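Local coordinates for hypothetical protein, conserved (Leishmania major, PDB 2B4W) that is of unknown function but belongs to the DUF1861 family of the beta-fructosidase clan, whose members are largely five-bladed beta-propellers, many of them glycoside hydrolases, at residues K42-G47 and H59-E65; Y196-K202 and H300-I304. The contacts are given in a common frame with arbitrary orientation. Residues are numbered along the deposited sequence.

A hairpin ladder partly buried in one sheet and a looser pairing at the surface of another make an instructive comparison. Contact 1 joins neighbouring strands 42-50 and 59-67 in a hairpin and zips up through a regular antiparallel ladder, with aromatic packing on both faces and a salt bridge at its open end. Contact 2 brings together segments 98 residues apart at their closest ends: the end of strand 188-198 with its turn, and a short, weakly bonded outermost strand at about 303-304. There two backbone bonds are supplemented by serine hydroxyls and a water. The contacts share no strand; the centres of contacts 1 and 2 are about 26 Å apart. The nearest atoms of contacts 1 and 2 are about 11 Å apart.

Contact 1: K42-G47 and H59-E65; sequences KTHIYG and HVRLFEE
The strongest polar link is the salt bridge from Lys-42 NZ to Glu-64 OE2 (2.8 Å), between a lysine with chi1 near -19°, off any well, and chi2 to chi4 t, and a glutamate with chi1 and chi2 t. Five backbone hydrogen bonds follow: Glu-65 N to Thr-43 O (2.8 Å), Ile-45 N to Phe-63 O and Phe-63 N to Ile-45 O (both 2.7 Å), Gly-47 N to Arg-61 O (3.0 Å) and Arg-61 N to Gly-47 O (3.1 Å). Ile-45/Phe-63 and Gly-47/Arg-61 are hydrogen-bonded pairs, alternating with the non-hydrogen-bonded His-44/Glu-64 and Tyr-46/Leu-62. Both segments are extended; their axes approach to 4.6 Å, N-to-C directions 155° apart: an antiparallel beta hairpin, in a sheet that strand 70-73 continues beyond 59-67. One water bridges His-44 NE2 and Glu-64 OE1, another Thr-43 N and Glu-65 OE1. On the face of His-44 and Tyr-46, Leu-62 (t, chi2 p) sets CD1 over the Tyr-46 ring, 3.8 Å from its centroid, a CH-pi contact; Phe-37 and Trp-79 also meet this tyrosine, whose hydroxyl bonds to Pro-119 O. On the other face Ile-45 CG2 touches Phe-63 CB (3.9 Å), while a CB on Gly-47 would sit tightly against Phe-63 CE1.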
loop_
_atom_site.group_PDB
_atom_site.type_symbol
_atom_site.label_atom_id
_atom_site.label_comp_id
_atom_site.label_asym_id
_atom_site.label_seq_id
_atom_site.Cartn_x
_atom_site.Cartn_y
_atom_site.Cartn_z
ATOM N N LYS A 42 20.076 -2.386 4.461
ATOM C CA LYS A 42 19.650 -1.152 3.833
ATOM C C LYS A 42 18.135 -1.106 3.592
ATOM O O LYS A 42 17.520 -2.144 3.383
ATOM C CB LYS A 42 20.347 -0.942 2.483
ATOM C CG LYS A 42 21.616 -1.737 2.266
ATOM C CD LYS A 42 22.550 -1.064 1.274
ATOM C CE LYS A 42 23.563 -2.057 0.701
ATOM N NZ LYS A 42 24.545 -1.371 -0.205
ATOM N N THR A 43 17.648 0.127 3.627
ATOM C CA THR A 43 16.274 0.480 3.359
ATOM C C THR A 43 16.073 0.325 1.842
ATOM O O THR A 43 16.925 0.745 1.059
ATOM C CB THR A 43 15.965 1.899 3.827
ATOM O OG1 THR A 43 16.043 1.967 5.253
ATOM C CG2 THR A 43 14.544 2.320 3.457
ATOM N N HIS A 44 14.989 -0.315 1.470
ATOM C CA HIS A 44 14.628 -0.600 0.086
ATOM C C HIS A 44 13.153 -0.241 -0.134
ATOM O O HIS A 44 12.362 -0.006 0.783
ATOM C CB HIS A 44 14.817 -2.048 -0.268
ATOM C CG HIS A 44 16.199 -2.585 -0.331
ATOM N ND1 HIS A 44 16.893 -2.989 0.784
ATOM C CD2 HIS A 44 17.019 -2.803 -1.397
ATOM C CE1 HIS A 44 18.080 -3.424 0.394
ATOM N NE2 HIS A 44 18.201 -3.327 -0.922
ATOM N N ILE A 45 12.810 -0.180 -1.412
ATOM C CA ILE A 45 11.433 0.066 -1.812
ATOM C C ILE A 45 11.195 -0.527 -3.212
ATOM O O ILE A 45 12.098 -0.468 -4.046
ATOM C CB ILE A 45 11.052 1.547 -1.768
ATOM C CG1 ILE A 45 9.546 1.719 -1.704
ATOM C CG2 ILE A 45 11.637 2.355 -2.918
ATOM C CD1 ILE A 45 9.011 3.112 -1.470
ATOM N N TYR A 46 10.014 -1.112 -3.412
ATOM C CA TYR A 46 9.596 -1.461 -4.768
ATOM C C TYR A 46 8.785 -0.305 -5.346
ATOM O O TYR A 46 7.947 0.271 -4.651
ATOM C CB TYR A 46 8.723 -2.712 -4.828
ATOM C CG TYR A 46 9.421 -3.973 -4.406
ATOM C CD1 TYR A 46 10.263 -4.676 -5.259
ATOM C CD2 TYR A 46 9.205 -4.456 -3.122
ATOM C CE1 TYR A 46 10.899 -5.843 -4.849
ATOM C CE2 TYR A 46 9.832 -5.605 -2.713
ATOM C CZ TYR A 46 10.669 -6.293 -3.569
ATOM O OH TYR A 46 11.251 -7.426 -3.077
ATOM N N GLY A 47 9.012 0.018 -6.606
ATOM C CA GLY A 47 8.250 1.055 -7.274
ATOM C C GLY A 47 7.645 0.568 -8.585
ATOM O O GLY A 47 8.145 -0.324 -9.271
ATOM N N HIS A 59 6.226 -1.782 -15.244
ATOM C CA HIS A 59 6.956 -2.906 -14.693
ATOM C C HIS A 59 7.317 -2.517 -13.251
ATOM O O HIS A 59 7.082 -1.372 -12.865
ATOM C CB HIS A 59 8.188 -3.250 -15.517
ATOM C CG HIS A 59 9.203 -2.149 -15.543
ATOM N ND1 HIS A 59 9.028 -0.976 -16.227
ATOM C CD2 HIS A 59 10.409 -2.048 -14.953
ATOM C CE1 HIS A 59 10.079 -0.200 -16.071
ATOM N NE2 HIS A 59 10.957 -0.830 -15.289
ATOM N N VAL A 60 7.859 -3.437 -12.477
ATOM C CA VAL A 60 8.248 -3.102 -11.117
ATOM C C VAL A 60 9.758 -3.233 -10.959
ATOM O O VAL A 60 10.376 -4.202 -11.402
ATOM C CB VAL A 60 7.596 -4.000 -10.051
ATOM C CG1 VAL A 60 8.391 -3.887 -8.747
ATOM C CG2 VAL A 60 6.129 -3.659 -9.864
ATOM N N ARG A 61 10.359 -2.237 -10.323
ATOM C CA ARG A 61 11.769 -2.328 -9.969
ATOM C C ARG A 61 11.963 -2.340 -8.450
ATOM O O ARG A 61 11.104 -1.903 -7.682
ATOM C CB ARG A 61 12.562 -1.176 -10.572
ATOM C CG ARG A 61 12.655 -1.214 -12.092
ATOM C CD ARG A 61 13.449 -2.380 -12.618
ATOM N NE ARG A 61 14.884 -2.274 -12.485
ATOM C CZ ARG A 61 15.790 -1.428 -12.915
ATOM N NH1 ARG A 61 15.532 -0.357 -13.653
ATOM N NH2 ARG A 61 17.055 -1.678 -12.583
ATOM N N LEU A 62 13.110 -2.848 -8.039
ATOM C CA LEU A 62 13.552 -2.775 -6.652
ATOM C C LEU A 62 14.552 -1.613 -6.562
ATOM O O LEU A 62 15.447 -1.615 -7.402
ATOM C CB LEU A 62 14.222 -4.056 -6.185
ATOM C CG LEU A 62 14.808 -4.088 -4.767
ATOM C CD1 LEU A 62 13.713 -4.129 -3.703
ATOM C CD2 LEU A 62 15.750 -5.277 -4.638
ATOM N N PHE A 63 14.354 -0.729 -5.587
ATOM C CA PHE A 63 15.237 0.361 -5.268
ATOM C C PHE A 63 15.814 0.281 -3.836
ATOM O O PHE A 63 15.132 -0.061 -2.859
ATOM C CB PHE A 63 14.544 1.714 -5.378
ATOM C CG PHE A 63 13.902 2.015 -6.721
ATOM C CD1 PHE A 63 12.677 1.474 -7.038
ATOM C CD2 PHE A 63 14.543 2.848 -7.616
ATOM C CE1 PHE A 63 12.101 1.750 -8.278
ATOM C CE2 PHE A 63 13.976 3.151 -8.835
ATOM C CZ PHE A 63 12.760 2.586 -9.145
ATOM N N GLU A 64 17.084 0.614 -3.751
ATOM C CA GLU A 64 17.927 0.739 -2.583
ATOM C C GLU A 64 18.092 2.215 -2.225
ATOM O O GLU A 64 18.464 3.087 -3.016
ATOM C CB GLU A 64 19.295 0.092 -2.795
ATOM C CG GLU A 64 20.144 -0.046 -1.540
ATOM C CD GLU A 64 21.561 -0.501 -1.840
ATOM O OE1 GLU A 64 21.754 -1.529 -2.529
ATOM O OE2 GLU A 64 22.504 0.176 -1.378
ATOM N N GLU A 65 17.787 2.500 -0.958
ATOM C CA GLU A 65 18.089 3.805 -0.407
ATOM C C GLU A 65 19.549 4.185 -0.597
ATOM O O GLU A 65 20.488 3.520 -0.144
ATOM C CB GLU A 65 17.775 3.835 1.100
ATOM C CG GLU A 65 18.067 5.206 1.688
ATOM C CD GLU A 65 17.665 5.318 3.156
ATOM O OE1 GLU A 65 18.482 4.976 4.033
ATOM O OE2 GLU A 65 16.527 5.759 3.425
HETATM O O HOH W 1 19.362 2.761 4.350
HETATM O O HOH W 2 20.189 -4.338 -2.231
#

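Contact 2: Y196-K202 and H300-I304; sequences YLLSSGK and HGTII
His-300, Ser-199 and Ile-304 lose the most surface here. Ser-199 sits in a type I turn, Leu-198 to Gly-201, closed by Gly-201 N to Leu-198 O (2.7 Å). Ser-199 N donates to Thr-302 O (2.6 Å), and Ser-199 OG (chi1 p) weakly accepts from Thr-302 N (3.3 Å). At Gly-301 (phi 92°) a CB would clash with Ser-199 OG. His-300 (chi1 m) offers its O to Ser-200 OG in a very short hydrogen bond (2.4 Å) and sets its ring CD2 4.3 Å from Lys-202 CD, beside Val-230. Ile-304 N donates to Leu-197 O (2.8 Å); chi1 and chi2, both m, bring Ile-304 CG1 to 3.4 Å from Ser-199 N, and a water links Ile-304 O to Leu-197 N. Between these bonds Leu-198 and Ile-303 form a non-hydrogen-bonded pair (CD2 to CG1 3.9 Å), packing against Tyr-295. Such antiparallel edge pairing adds a short, weakly bonded strand at about 303-304 to the sheet, at the turn joining 188-198 and 203-211.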
loop_
_atom_site.group_PDB
_atom_site.type_symbol
_atom_site.label_atom_id
_atom_site.label_comp_id
_atom_site.label_asym_id
_atom_site.label_seq_id
_atom_site.Cartn_x
_atom_site.Cartn_y
_atom_site.Cartn_z
ATOM N N TYR A 196 -1.348 -3.612 9.277
ATOM C CA TYR A 196 -0.465 -3.708 10.422
ATOM C C TYR A 196 -1.145 -4.425 11.582
ATOM O O TYR A 196 -2.333 -4.186 11.796
ATOM C CB TYR A 196 -0.050 -2.315 10.923
ATOM C CG TYR A 196 0.707 -1.541 9.849
ATOM C CD1 TYR A 196 0.054 -0.862 8.846
ATOM C CD2 TYR A 196 2.101 -1.539 9.865
ATOM C CE1 TYR A 196 0.744 -0.161 7.870
ATOM C CE2 TYR A 196 2.797 -0.852 8.898
ATOM C CZ TYR A 196 2.117 -0.167 7.908
ATOM O OH TYR A 196 2.832 0.507 6.937
ATOM N N LEU A 197 -0.377 -5.243 12.293
ATOM C CA LEU A 197 -0.865 -5.830 13.530
ATOM C C LEU A 197 -0.543 -4.907 14.701
ATOM O O LEU A 197 0.595 -4.482 14.882
ATOM C CB LEU A 197 -0.250 -7.199 13.812
ATOM C CG LEU A 197 -0.533 -7.813 15.195
ATOM C CD1 LEU A 197 -2.012 -8.147 15.298
ATOM C CD2 LEU A 197 0.321 -9.049 15.445
ATOM N N LEU A 198 -1.571 -4.622 15.481
ATOM C CA LEU A 198 -1.470 -3.780 16.655
ATOM C C LEU A 198 -1.429 -4.591 17.932
ATOM O O LEU A 198 -2.045 -5.647 18.037
ATOM C CB LEU A 198 -2.684 -2.830 16.702
ATOM C CG LEU A 198 -2.886 -1.980 15.448
ATOM C CD1 LEU A 198 -4.035 -0.987 15.619
ATOM C CD2 LEU A 198 -1.598 -1.246 15.108
ATOM N N SER A 199 -0.739 -4.099 18.948
ATOM C CA SER A 199 -0.632 -4.760 20.226
ATOM C C SER A 199 -1.984 -5.127 20.834
ATOM O O SER A 199 -2.028 -6.012 21.700
ATOM C CB SER A 199 0.117 -3.851 21.219
ATOM O OG SER A 199 -0.768 -2.767 21.450
ATOM N N SER A 200 -3.078 -4.519 20.410
ATOM C CA SER A 200 -4.428 -4.834 20.837
ATOM C C SER A 200 -4.996 -6.104 20.213
ATOM O O SER A 200 -6.033 -6.597 20.668
ATOM C CB SER A 200 -5.355 -3.661 20.479
ATOM O OG SER A 200 -5.090 -3.189 19.184
ATOM N N GLY A 201 -4.338 -6.602 19.172
ATOM C CA GLY A 201 -4.829 -7.760 18.444
ATOM C C GLY A 201 -5.679 -7.349 17.252
ATOM O O GLY A 201 -6.041 -8.122 16.374
ATOM N N LYS A 202 -6.026 -6.085 17.219
ATOM C CA LYS A 202 -6.738 -5.380 16.189
ATOM C C LYS A 202 -5.798 -5.110 15.007
ATOM O O LYS A 202 -4.587 -5.300 15.092
ATOM C CB LYS A 202 -7.315 -4.030 16.638
ATOM C CG LYS A 202 -8.259 -4.141 17.824
ATOM C CD LYS A 202 -9.236 -2.974 17.861
ATOM C CE LYS A 202 -10.252 -3.122 18.985
ATOM N NZ LYS A 202 -9.807 -4.061 20.055
ATOM N N HIS A 300 -5.390 2.491 19.934
ATOM C CA HIS A 300 -5.700 1.085 19.668
ATOM C C HIS A 300 -4.439 0.244 19.770
ATOM O O HIS A 300 -4.346 -0.855 19.220
ATOM C CB HIS A 300 -6.364 0.907 18.316
ATOM C CG HIS A 300 -7.654 1.611 18.084
ATOM N ND1 HIS A 300 -7.730 2.848 17.485
ATOM C CD2 HIS A 300 -8.927 1.246 18.362
ATOM C CE1 HIS A 300 -8.996 3.219 17.408
ATOM N NE2 HIS A 300 -9.747 2.264 17.932
ATOM N N GLY A 301 -3.457 0.760 20.488
ATOM C CA GLY A 301 -2.206 0.070 20.654
ATOM C C GLY A 301 -1.176 0.450 19.601
ATOM O O GLY A 301 -1.482 1.176 18.661
ATOM N N THR A 302 0.024 -0.046 19.821
ATOM C CA THR A 302 1.225 0.049 19.055
ATOM C C THR A 302 1.336 -1.047 17.998
ATOM O O THR A 302 0.756 -2.125 18.100
ATOM C CB THR A 302 2.481 -0.050 19.963
ATOM O OG1 THR A 302 2.501 -1.312 20.657
ATOM C CG2 THR A 302 2.450 1.054 21.014
ATOM N N ILE A 303 2.142 -0.728 16.986
ATOM C CA ILE A 303 2.447 -1.700 15.944
ATOM C C ILE A 303 3.415 -2.786 16.424
ATOM O O ILE A 303 4.457 -2.554 17.025
ATOM C CB ILE A 303 3.032 -1.064 14.677
ATOM C CG1 ILE A 303 2.019 -0.135 14.001
ATOM C CG2 ILE A 303 3.591 -2.147 13.762
ATOM C CD1 ILE A 303 2.633 0.935 13.137
ATOM N N ILE A 304 3.042 -4.028 16.111
ATOM C CA ILE A 304 3.761 -5.250 16.382
ATOM C C ILE A 304 4.481 -5.772 15.145
ATOM O O ILE A 304 3.863 -5.976 14.099
ATOM C CB ILE A 304 2.800 -6.349 16.861
ATOM C CG1 ILE A 304 1.962 -5.914 18.063
ATOM C CG2 ILE A 304 3.585 -7.632 17.139
ATOM C CD1 ILE A 304 2.752 -5.882 19.352
HETATM O O HOH W 3 2.506 -5.214 11.814
#